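PDB 1X9F: globin III, extracellular from Lumbricus terrestris, which binds haem and, as a subunit of the extracellular erythrocruorin of the earthworm, probably carries oxygen reversibly. Local coordinates for residues R37-K42 and G117-T122; K30-F35 and I74-D79. All coordinates share one frame; numbering follows the deposited sequence.

Contact 1. Residues R37-K42 and G117-T122; sequences RLLLTK and GEILAT. With CMO (carbon monoxide), chain S.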
ATOM      1  N   ARG C  37      -2.468 -22.707 -33.684  1.00 27.99           N
ATOM      2  CA  ARG C  37      -3.260 -22.525 -34.895  1.00 29.59           C
ATOM      3  C   ARG C  37      -3.081 -21.100 -35.436  1.00 29.90           C
ATOM      4  O   ARG C  37      -2.775 -20.917 -36.617  1.00 29.74           O
ATOM      5  CB  ARG C  37      -4.730 -22.847 -34.618  1.00 31.20           C
ATOM      6  CG  ARG C  37      -5.601 -23.023 -35.853  1.00 35.02           C
ATOM      7  CD  ARG C  37      -6.394 -21.766 -36.195  1.00 41.38           C
ATOM      8  NE  ARG C  37      -7.779 -22.065 -36.550  1.00 47.89           N
ATOM      9  CZ  ARG C  37      -8.618 -22.752 -35.779  1.00 51.81           C
ATOM     10  NH1 ARG C  37      -8.217 -23.250 -34.603  1.00 52.08           N
ATOM     11  NH2 ARG C  37      -9.865 -22.959 -36.184  1.00 48.25           N
ATOM     12  N   LEU C  38      -3.244 -20.106 -34.566  1.00 28.92           N
ATOM     13  CA  LEU C  38      -3.067 -18.713 -34.955  1.00 29.69           C
ATOM     14  C   LEU C  38      -1.690 -18.485 -35.588  1.00 30.56           C
ATOM     15  O   LEU C  38      -1.596 -17.929 -36.686  1.00 31.11           O
ATOM     16  CB  LEU C  38      -3.262 -17.792 -33.750  1.00 30.92           C
ATOM     17  CG  LEU C  38      -2.879 -16.331 -34.004  1.00 32.42           C
ATOM     18  CD1 LEU C  38      -4.118 -15.460 -34.124  1.00 42.73           C
ATOM     19  CD2 LEU C  38      -1.970 -15.831 -32.894  1.00 36.66           C
ATOM     20  N   LEU C  39      -0.637 -18.931 -34.902  1.00 30.17           N
ATOM     21  CA  LEU C  39       0.737 -18.765 -35.394  1.00 29.77           C
ATOM     22  C   LEU C  39       0.971 -19.365 -36.778  1.00 28.03           C
ATOM     23  O   LEU C  39       1.443 -18.673 -37.680  1.00 27.05           O
ATOM     24  CB  LEU C  39       1.754 -19.327 -34.394  1.00 29.28           C
ATOM     25  CG  LEU C  39       1.768 -18.708 -32.992  1.00 29.79           C
ATOM     26  CD1 LEU C  39       2.606 -19.554 -32.040  1.00 28.05           C
ATOM     27  CD2 LEU C  39       2.247 -17.256 -33.003  1.00 24.23           C
ATOM     28  N   LEU C  40       0.649 -20.643 -36.948  1.00 28.09           N
ATOM     29  CA  LEU C  40       0.901 -21.308 -38.222  1.00 30.05           C
ATOM     30  C   LEU C  40       0.014 -20.748 -39.327  1.00 31.47           C
ATOM     31  O   LEU C  40       0.471 -20.543 -40.458  1.00 28.83           O
ATOM     32  CB  LEU C  40       0.721 -22.818 -38.083  1.00 31.47           C
ATOM     33  CG  LEU C  40       1.722 -23.489 -37.140  1.00 29.31           C
ATOM     34  CD1 LEU C  40       1.365 -24.957 -36.966  1.00 31.96           C
ATOM     35  CD2 LEU C  40       3.157 -23.350 -37.658  1.00 28.77           C
ATOM     36  N   THR C  41      -1.247 -20.490 -38.994  1.00 33.69           N
ATOM     37  CA  THR C  41      -2.177 -19.862 -39.930  1.00 36.06           C
ATOM     38  C   THR C  41      -1.618 -18.548 -40.485  1.00 36.72           C
ATOM     39  O   THR C  41      -1.649 -18.319 -41.699  1.00 38.90           O
ATOM     40  CB  THR C  41      -3.550 -19.657 -39.251  1.00 35.23           C
ATOM     41  OG1 THR C  41      -4.365 -20.811 -39.490  1.00 37.61           O
ATOM     42  CG2 THR C  41      -4.347 -18.523 -39.904  1.00 38.42           C
ATOM     43  N   LYS C  42      -1.104 -17.704 -39.590  1.00 36.24           N
ATOM     44  CA  LYS C  42      -0.487 -16.435 -39.964  1.00 37.49           C
ATOM     45  C   LYS C  42       0.763 -16.686 -40.805  1.00 36.60           C
ATOM     46  O   LYS C  42       1.022 -15.965 -41.774  1.00 35.53           O
ATOM     47  CB  LYS C  42      -0.154 -15.617 -38.707  1.00 39.86           C
ATOM     48  CG  LYS C  42       0.442 -14.223 -38.950  1.00 45.31           C
ATOM     49  CD  LYS C  42      -0.608 -13.171 -39.318  1.00 52.44           C
ATOM     50  CE  LYS C  42       0.005 -11.767 -39.387  1.00 50.99           C
ATOM     51  NZ  LYS C  42       1.106 -11.656 -40.408  1.00 48.20           N
ATOM     52  N   GLY C 117       9.529 -16.427 -36.206  1.00 30.14           N
ATOM     53  CA  GLY C 117      10.072 -15.577 -35.150  1.00 29.18           C
ATOM     54  C   GLY C 117       9.399 -14.221 -35.036  1.00 29.51           C
ATOM     55  O   GLY C 117       9.122 -13.757 -33.928  1.00 28.48           O
ATOM     56  N   GLU C 118       9.143 -13.583 -36.177  1.00 30.67           N
ATOM     57  CA  GLU C 118       8.451 -12.297 -36.195  1.00 30.93           C
ATOM     58  C   GLU C 118       7.014 -12.460 -35.734  1.00 30.03           C
ATOM     59  O   GLU C 118       6.540 -11.683 -34.904  1.00 32.66           O
ATOM     60  CB  GLU C 118       8.459 -11.676 -37.590  1.00 30.87           C
ATOM     61  CG  GLU C 118       9.839 -11.428 -38.170  1.00 33.13           C
ATOM     62  CD  GLU C 118       9.810 -11.257 -39.679  1.00 42.29           C
ATOM     63  OE1 GLU C 118      10.898 -11.112 -40.274  1.00 44.25           O
ATOM     64  OE2 GLU C 118       8.707 -11.267 -40.272  1.00 45.00           O
ATOM     65  N   ILE C 119       6.322 -13.460 -36.277  1.00 28.62           N
ATOM     66  CA  ILE C 119       4.940 -13.732 -35.882  1.00 28.41           C
ATOM     67  C   ILE C 119       4.854 -14.039 -34.382  1.00 28.47           C
ATOM     68  O   ILE C 119       3.944 -13.571 -33.696  1.00 27.70           O
ATOM     69  CB  ILE C 119       4.325 -14.872 -36.738  1.00 27.60           C
ATOM     70  CG1 ILE C 119       4.208 -14.434 -38.200  1.00 21.64           C
ATOM     71  CG2 ILE C 119       2.948 -15.280 -36.200  1.00 26.66           C
ATOM     72  CD1 ILE C 119       3.948 -15.566 -39.170  1.00 26.20           C
ATOM     73  N   LEU C 120       5.824 -14.804 -33.886  1.00 27.09           N
ATOM     74  CA  LEU C 120       5.895 -15.193 -32.484  1.00 25.53           C
ATOM     75  C   LEU C 120       6.158 -13.982 -31.590  1.00 24.66           C
ATOM     76  O   LEU C 120       5.572 -13.855 -30.515  1.00 26.10           O
ATOM     77  CB  LEU C 120       6.990 -16.247 -32.312  1.00 26.09           C
ATOM     78  CG  LEU C 120       7.038 -17.198 -31.117  1.00 28.74           C
ATOM     79  CD1 LEU C 120       5.673 -17.782 -30.779  1.00 28.66           C
ATOM     80  CD2 LEU C 120       8.029 -18.309 -31.421  1.00 29.02           C
ATOM     81  N   ALA C 121       7.029 -13.090 -32.056  1.00 23.22           N
ATOM     82  CA  ALA C 121       7.340 -11.852 -31.336  1.00 24.06           C
ATOM     83  C   ALA C 121       6.138 -10.914 -31.225  1.00 24.20           C
ATOM     84  O   ALA C 121       5.981 -10.212 -30.228  1.00 25.70           O
ATOM     85  CB  ALA C 121       8.507 -11.135 -31.997  1.00 22.76           C
ATOM     86  N   THR C 122       5.308 -10.899 -32.262  1.00 25.14           N
ATOM     87  CA  THR C 122       4.116 -10.065 -32.292  1.00 24.61           C
ATOM     88  C   THR C 122       2.999 -10.668 -31.438  1.00 25.29           C
ATOM     89  O   THR C 122       2.341  -9.959 -30.675  1.00 25.32           O
ATOM     90  CB  THR C 122       3.666  -9.871 -33.753  1.00 25.03           C
ATOM     91  OG1 THR C 122       4.696  -9.167 -34.466  1.00 22.89           O
ATOM     92  CG2 THR C 122       2.455  -8.931 -33.852  1.00 22.15           C
TER
HETATM   93  C   CMO S1163       5.482 -27.021 -36.618  1.00 30.61           C
HETATM   94  O   CMO S1163       4.511 -26.286 -36.627  1.00 37.65           O

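Contact 2. Residues K30-F35 and I74-D79; sequences KIKIGF and ILNGLD. With HEM (protoporphyrin IX containing Fe), chain R; CMO (carbon monoxide), chain S.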
ATOM      1  N   LYS C  30      -6.613 -26.110 -24.760  1.00 36.85           N
ATOM      2  CA  LYS C  30      -7.419 -25.107 -25.437  1.00 37.94           C
ATOM      3  C   LYS C  30      -6.543 -23.929 -25.874  1.00 35.71           C
ATOM      4  O   LYS C  30      -6.635 -23.463 -27.012  1.00 36.94           O
ATOM      5  CB  LYS C  30      -8.571 -24.642 -24.538  1.00 39.37           C
ATOM      6  CG  LYS C  30      -9.748 -24.029 -25.296  1.00 41.34           C
ATOM      7  CD  LYS C  30     -10.626 -25.086 -25.962  1.00 50.43           C
ATOM      8  CE  LYS C  30     -11.502 -25.805 -24.946  1.00 52.89           C
ATOM      9  NZ  LYS C  30     -12.299 -26.902 -25.568  1.00 47.07           N
ATOM     10  N   ILE C  31      -5.681 -23.483 -24.964  1.00 33.47           N
ATOM     11  CA  ILE C  31      -4.772 -22.371 -25.206  1.00 30.96           C
ATOM     12  C   ILE C  31      -3.674 -22.733 -26.196  1.00 28.93           C
ATOM     13  O   ILE C  31      -3.320 -21.917 -27.048  1.00 31.18           O
ATOM     14  CB  ILE C  31      -4.151 -21.905 -23.879  1.00 31.47           C
ATOM     15  CG1 ILE C  31      -5.235 -21.309 -22.979  1.00 34.64           C
ATOM     16  CG2 ILE C  31      -3.033 -20.885 -24.119  1.00 29.20           C
ATOM     17  CD1 ILE C  31      -4.836 -21.196 -21.522  1.00 39.83           C
ATOM     18  N   LYS C  32      -3.133 -23.944 -26.079  1.00 25.90           N
ATOM     19  CA  LYS C  32      -2.064 -24.380 -26.975  1.00 26.81           C
ATOM     20  C   LYS C  32      -2.570 -24.470 -28.408  1.00 25.63           C
ATOM     21  O   LYS C  32      -1.930 -23.950 -29.330  1.00 25.03           O
ATOM     22  CB  LYS C  32      -1.452 -25.710 -26.512  1.00 27.60           C
ATOM     23  CG  LYS C  32      -0.435 -25.574 -25.380  1.00 27.90           C
ATOM     24  CD  LYS C  32      -0.216 -26.905 -24.673  1.00 29.79           C
ATOM     25  CE  LYS C  32       0.896 -26.809 -23.608  1.00 26.15           C
ATOM     26  NZ  LYS C  32       0.969 -28.099 -22.831  1.00 22.70           N
ATOM     27  N   ILE C  33      -3.734 -25.094 -28.583  1.00 24.87           N
ATOM     28  CA  ILE C  33      -4.362 -25.226 -29.898  1.00 24.50           C
ATOM     29  C   ILE C  33      -4.709 -23.877 -30.536  1.00 24.83           C
ATOM     30  O   ILE C  33      -4.389 -23.643 -31.700  1.00 24.33           O
ATOM     31  CB  ILE C  33      -5.603 -26.143 -29.819  1.00 25.17           C
ATOM     32  CG1 ILE C  33      -5.171 -27.586 -29.546  1.00 22.05           C
ATOM     33  CG2 ILE C  33      -6.413 -26.075 -31.114  1.00 20.14           C
ATOM     34  CD1 ILE C  33      -6.318 -28.504 -29.120  1.00 26.20           C
ATOM     35  N   GLY C  34      -5.343 -22.991 -29.769  1.00 25.33           N
ATOM     36  CA  GLY C  34      -5.717 -21.669 -30.270  1.00 26.24           C
ATOM     37  C   GLY C  34      -4.513 -20.864 -30.715  1.00 27.82           C
ATOM     38  O   GLY C  34      -4.495 -20.314 -31.820  1.00 28.02           O
ATOM     39  N   PHE C  35      -3.499 -20.814 -29.857  1.00 29.43           N
ATOM     40  CA  PHE C  35      -2.312 -20.015 -30.120  1.00 29.40           C
ATOM     41  C   PHE C  35      -1.501 -20.573 -31.292  1.00 27.56           C
ATOM     42  O   PHE C  35      -1.154 -19.836 -32.216  1.00 26.03           O
ATOM     43  CB  PHE C  35      -1.461 -19.892 -28.851  1.00 30.70           C
ATOM     44  CG  PHE C  35      -0.402 -18.830 -28.929  1.00 32.56           C
ATOM     45  CD1 PHE C  35      -0.699 -17.559 -29.416  1.00 31.03           C
ATOM     46  CD2 PHE C  35       0.893 -19.097 -28.495  1.00 33.37           C
ATOM     47  CE1 PHE C  35       0.281 -16.574 -29.486  1.00 31.30           C
ATOM     48  CE2 PHE C  35       1.881 -18.117 -28.556  1.00 30.06           C
ATOM     49  CZ  PHE C  35       1.574 -16.854 -29.052  1.00 27.54           C
ATOM     50  N   ILE C  74       3.725 -28.734 -32.014  1.00 24.65           N
ATOM     51  CA  ILE C  74       4.672 -27.618 -32.128  1.00 23.70           C
ATOM     52  C   ILE C  74       4.754 -26.797 -30.846  1.00 24.65           C
ATOM     53  O   ILE C  74       5.836 -26.353 -30.446  1.00 24.57           O
ATOM     54  CB  ILE C  74       4.322 -26.662 -33.288  1.00 23.60           C
ATOM     55  CG1 ILE C  74       5.256 -25.441 -33.228  1.00 23.74           C
ATOM     56  CG2 ILE C  74       2.853 -26.227 -33.219  1.00 25.54           C
ATOM     57  CD1 ILE C  74       4.955 -24.301 -34.234  1.00 32.58           C
ATOM     58  N   LEU C  75       3.601 -26.578 -30.224  1.00 23.55           N
ATOM     59  CA  LEU C  75       3.534 -25.779 -29.014  1.00 23.77           C
ATOM     60  C   LEU C  75       4.266 -26.473 -27.878  1.00 23.64           C
ATOM     61  O   LEU C  75       4.903 -25.811 -27.057  1.00 24.71           O
ATOM     62  CB  LEU C  75       2.081 -25.512 -28.616  1.00 26.19           C
ATOM     63  CG  LEU C  75       1.683 -24.048 -28.410  1.00 26.65           C
ATOM     64  CD1 LEU C  75       2.530 -23.350 -27.346  1.00 25.67           C
ATOM     65  CD2 LEU C  75       1.747 -23.285 -29.724  1.00 23.35           C
ATOM     66  N   ASN C  76       4.174 -27.800 -27.830  1.00 20.71           N
ATOM     67  CA  ASN C  76       4.931 -28.555 -26.843  1.00 20.10           C
ATOM     68  C   ASN C  76       6.411 -28.610 -27.173  1.00 19.48           C
ATOM     69  O   ASN C  76       7.247 -28.728 -26.276  1.00 20.15           O
ATOM     70  CB  ASN C  76       4.339 -29.944 -26.620  1.00 19.25           C
ATOM     71  CG  ASN C  76       3.279 -29.949 -25.532  1.00 27.66           C
ATOM     72  OD1 ASN C  76       2.705 -28.909 -25.199  1.00 37.01           O
ATOM     73  ND2 ASN C  76       3.018 -31.122 -24.968  1.00 31.70           N
ATOM     74  N   GLY C  77       6.728 -28.498 -28.462  1.00 17.97           N
ATOM     75  CA  GLY C  77       8.115 -28.417 -28.905  1.00 16.71           C
ATOM     76  C   GLY C  77       8.739 -27.136 -28.393  1.00 18.43           C
ATOM     77  O   GLY C  77       9.871 -27.142 -27.904  1.00 16.59           O
ATOM     78  N   LEU C  78       7.992 -26.038 -28.509  1.00 18.22           N
ATOM     79  CA  LEU C  78       8.442 -24.731 -28.030  1.00 18.50           C
ATOM     80  C   LEU C  78       8.463 -24.709 -26.500  1.00 18.75           C
ATOM     81  O   LEU C  78       9.372 -24.129 -25.896  1.00 17.56           O
ATOM     82  CB  LEU C  78       7.562 -23.607 -28.596  1.00 19.03           C
ATOM     83  CG  LEU C  78       7.845 -22.164 -28.148  1.00 23.73           C
ATOM     84  CD1 LEU C  78       9.260 -21.722 -28.524  1.00 27.00           C
ATOM     85  CD2 LEU C  78       6.809 -21.205 -28.730  1.00 22.45           C
ATOM     86  N   ASP C  79       7.479 -25.365 -25.885  1.00 19.28           N
ATOM     87  CA  ASP C  79       7.435 -25.552 -24.427  1.00 21.37           C
ATOM     88  C   ASP C  79       8.648 -26.320 -23.901  1.00 21.09           C
ATOM     89  O   ASP C  79       9.211 -25.972 -22.861  1.00 20.00           O
ATOM     90  CB  ASP C  79       6.160 -26.288 -24.009  1.00 19.38           C
ATOM     91  CG  ASP C  79       5.963 -26.293 -22.508  1.00 23.82           C
ATOM     92  OD1 ASP C  79       5.852 -27.390 -21.913  1.00 21.95           O
ATOM     93  OD2 ASP C  79       5.916 -25.234 -21.839  1.00 21.22           O
TER
HETATM   94  CHA HEM R 160       6.578 -30.796 -37.425  1.00 29.00           C
HETATM   95  CHB HEM R 160       8.273 -28.201 -33.625  1.00 30.82           C
HETATM   96  CHC HEM R 160       8.617 -24.211 -36.413  1.00 31.01           C
HETATM   97  CHD HEM R 160       7.263 -26.905 -40.291  1.00 25.92           C
HETATM   98  C1A HEM R 160       6.973 -30.413 -36.055  1.00 30.17           C
HETATM   99  C2A HEM R 160       6.881 -31.316 -34.998  1.00 26.95           C
HETATM  100  C3A HEM R 160       7.378 -30.581 -33.832  1.00 26.59           C
HETATM  101  C4A HEM R 160       7.703 -29.277 -34.435  1.00 27.12           C
HETATM  102  CMA HEM R 160       7.522 -31.028 -32.399  1.00 27.67           C
HETATM  103  CAA HEM R 160       6.375 -32.734 -35.031  1.00 28.76           C
HETATM  104  CBA HEM R 160       7.546 -33.696 -35.080  1.00 28.19           C
HETATM  105  CGA HEM R 160       6.981 -35.091 -35.065  1.00 30.10           C
HETATM  106  O1A HEM R 160       6.651 -35.589 -33.969  1.00 35.26           O
HETATM  107  O2A HEM R 160       6.861 -35.691 -36.154  1.00 32.20           O
HETATM  108  C1B HEM R 160       8.523 -26.834 -34.072  1.00 27.32           C
HETATM  109  C2B HEM R 160       8.931 -25.859 -33.169  1.00 32.61           C
HETATM  110  C3B HEM R 160       8.984 -24.777 -33.985  1.00 32.12           C
HETATM  111  C4B HEM R 160       8.656 -25.135 -35.274  1.00 27.91           C
HETATM  112  CMB HEM R 160       9.220 -25.954 -31.689  1.00 28.34           C
HETATM  113  CAB HEM R 160       9.387 -23.572 -33.570  1.00 29.10           C
HETATM  114  CBB HEM R 160       9.755 -22.499 -32.813  1.00 33.25           C
HETATM  115  C1C HEM R 160       8.247 -24.620 -37.779  1.00 29.06           C
HETATM  116  C2C HEM R 160       8.222 -23.714 -38.826  1.00 28.59           C
HETATM  117  C3C HEM R 160       7.860 -24.499 -39.890  1.00 32.08           C
HETATM  118  C4C HEM R 160       7.654 -25.779 -39.427  1.00 29.13           C
HETATM  119  CMC HEM R 160       8.554 -22.244 -38.816  1.00 24.18           C
HETATM  120  CAC HEM R 160       7.636 -24.017 -41.275  1.00 38.80           C
HETATM  121  CBC HEM R 160       8.410 -24.259 -42.414  1.00 37.95           C
HETATM  122  C1D HEM R 160       6.941 -28.271 -39.851  1.00 24.37           C
HETATM  123  C2D HEM R 160       6.444 -29.222 -40.740  1.00 28.38           C
HETATM  124  C3D HEM R 160       6.240 -30.349 -39.974  1.00 26.57           C
HETATM  125  C4D HEM R 160       6.648 -29.924 -38.614  1.00 26.76           C
HETATM  126  CMD HEM R 160       6.205 -29.048 -42.222  1.00 23.61           C
HETATM  127  CAD HEM R 160       5.714 -31.688 -40.411  1.00 26.00           C
HETATM  128  CBD HEM R 160       4.194 -31.621 -40.349  1.00 29.76           C
HETATM  129  CGD HEM R 160       3.691 -33.001 -40.664  1.00 33.11           C
HETATM  130  O1D HEM R 160       3.456 -33.302 -41.853  1.00 36.82           O
HETATM  131  O2D HEM R 160       3.543 -33.786 -39.708  1.00 38.03           O
HETATM  132  NA  HEM R 160       7.488 -29.184 -35.766  1.00 25.97           N
HETATM  133  NB  HEM R 160       8.333 -26.451 -35.366  1.00 28.48           N
HETATM  134  NC  HEM R 160       7.915 -25.901 -38.113  1.00 24.87           N
HETATM  135  ND  HEM R 160       7.076 -28.642 -38.552  1.00 29.23           N
HETATM  136 FE   HEM R 160       7.735 -27.562 -36.961  1.00 25.72          FE
HETATM  137  C   CMO S1163       5.482 -27.021 -36.618  1.00 30.61           C
HETATM  138  O   CMO S1163       4.511 -26.286 -36.627  1.00 37.65           O
HETATM  139  O   HOH W   1       2.870 -27.779 -20.790  1.00 26.79           O

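Contact 1. Residues R37-K42 and G117-T122
L39 and I119 are the nearest pair between R37-K42 and G117-T122, their CA atoms 6.6 Å apart. The axes of these short segments approach to 9.8 Å and run at 138°, closer to antiparallel than to perpendicular, and the packing belongs to the all-helical globin fold, joining helix 28-46 to helix 110-127. I119 gives up the largest area to the contact. Its two branches share the work: CG2 lies 3.8 Å from CD2 of L39, the two side chains running past one another head to tail, while the longer arm ends with CD1 3.8 Å from CG of K42. An alanine at this position would remove both branches, and is likely to open a gap between L39 and the aliphatic part of K42. K42 comes to I119 with CG anti to its backbone N (chi1 -177°), which lays the first methylenes against the isoleucine; the chain then bends at chi2, and NZ makes its salt bridge with D46 on the same helix. One residue after L39, L40 points away from G117-T122, packs on F116 and reaches the ligand pocket, where its CD2 is 3.4 Å from O of the carbon monoxide. L39, buried like I119, reaches over with its other methyl too: CD1 of L39 meets CD1 of L120 at 3.8 Å.

Contact 2. Residues K30-F35 and I74-D79
Apolar packing between K32 and L75 forms the middle of the crossing of helix 28-46 with helix 65-83, the B and E helices of the globin fold, with CA atoms 6.1 Å apart and segment axes at 105°. CB and CG of the lysine lie over L75, whose CG comes 4.0 Å from CG of K32 and also rests against the K32 carbonyl oxygen. F35 adds a looser touch, its CD2 being 4.4 Å from CD2 of L75, which meets the ring obliquely. W19 and W23 also pack on L75.

The polar contacts gather at the end of K32. With CG beside the backbone N (chi1 -80°) and the chain extended beyond it, NZ reaches OD1 of N76 in a weak hydrogen bond of 3.0 Å. A water accepts from K32 NZ at 2.8 Å and donates to D79 OD1, a secondary link, since D79 also pairs with W19 and with R26 of the Globin II chain. In that chain D73 forms a salt bridge with K32, and G70 accepts from N76 ND2; W23 adds a cation-pi contact to K32.

Ligand contacts occupy another side of the E helix, where CD1 of I74 lies 3.1 Å from the carbon monoxide O. The chemistry is thus divided: aliphatic lysine methylenes and leucine join the helices, while the ammonium, held by oxygens of both subunits, a water and the W23 ring, is likely to remain charged.

Past helix 9-20, the first helix to take part is 28-46, which serves both contacts: K30-F35 enters contact 2, and R37-K42, just beyond it, enters contact 1. The chain then runs to helix 65-83, where I74-D79 closes the shorter loop, contact 2, over 38 intervening residues. Helix 110-127 closes the longer one, contact 1, over 74. The segments alternate, so the loops cross without nesting. Their centres lie 12 Å apart, and the two meet directly: L40 CD2 is 4.0 Å from I74 CD1, both residues lining the carbon monoxide pocket, and L120 packs on L78. Helices 65-83 and 110-127 are thereby tied to different lengths of helix 28-46.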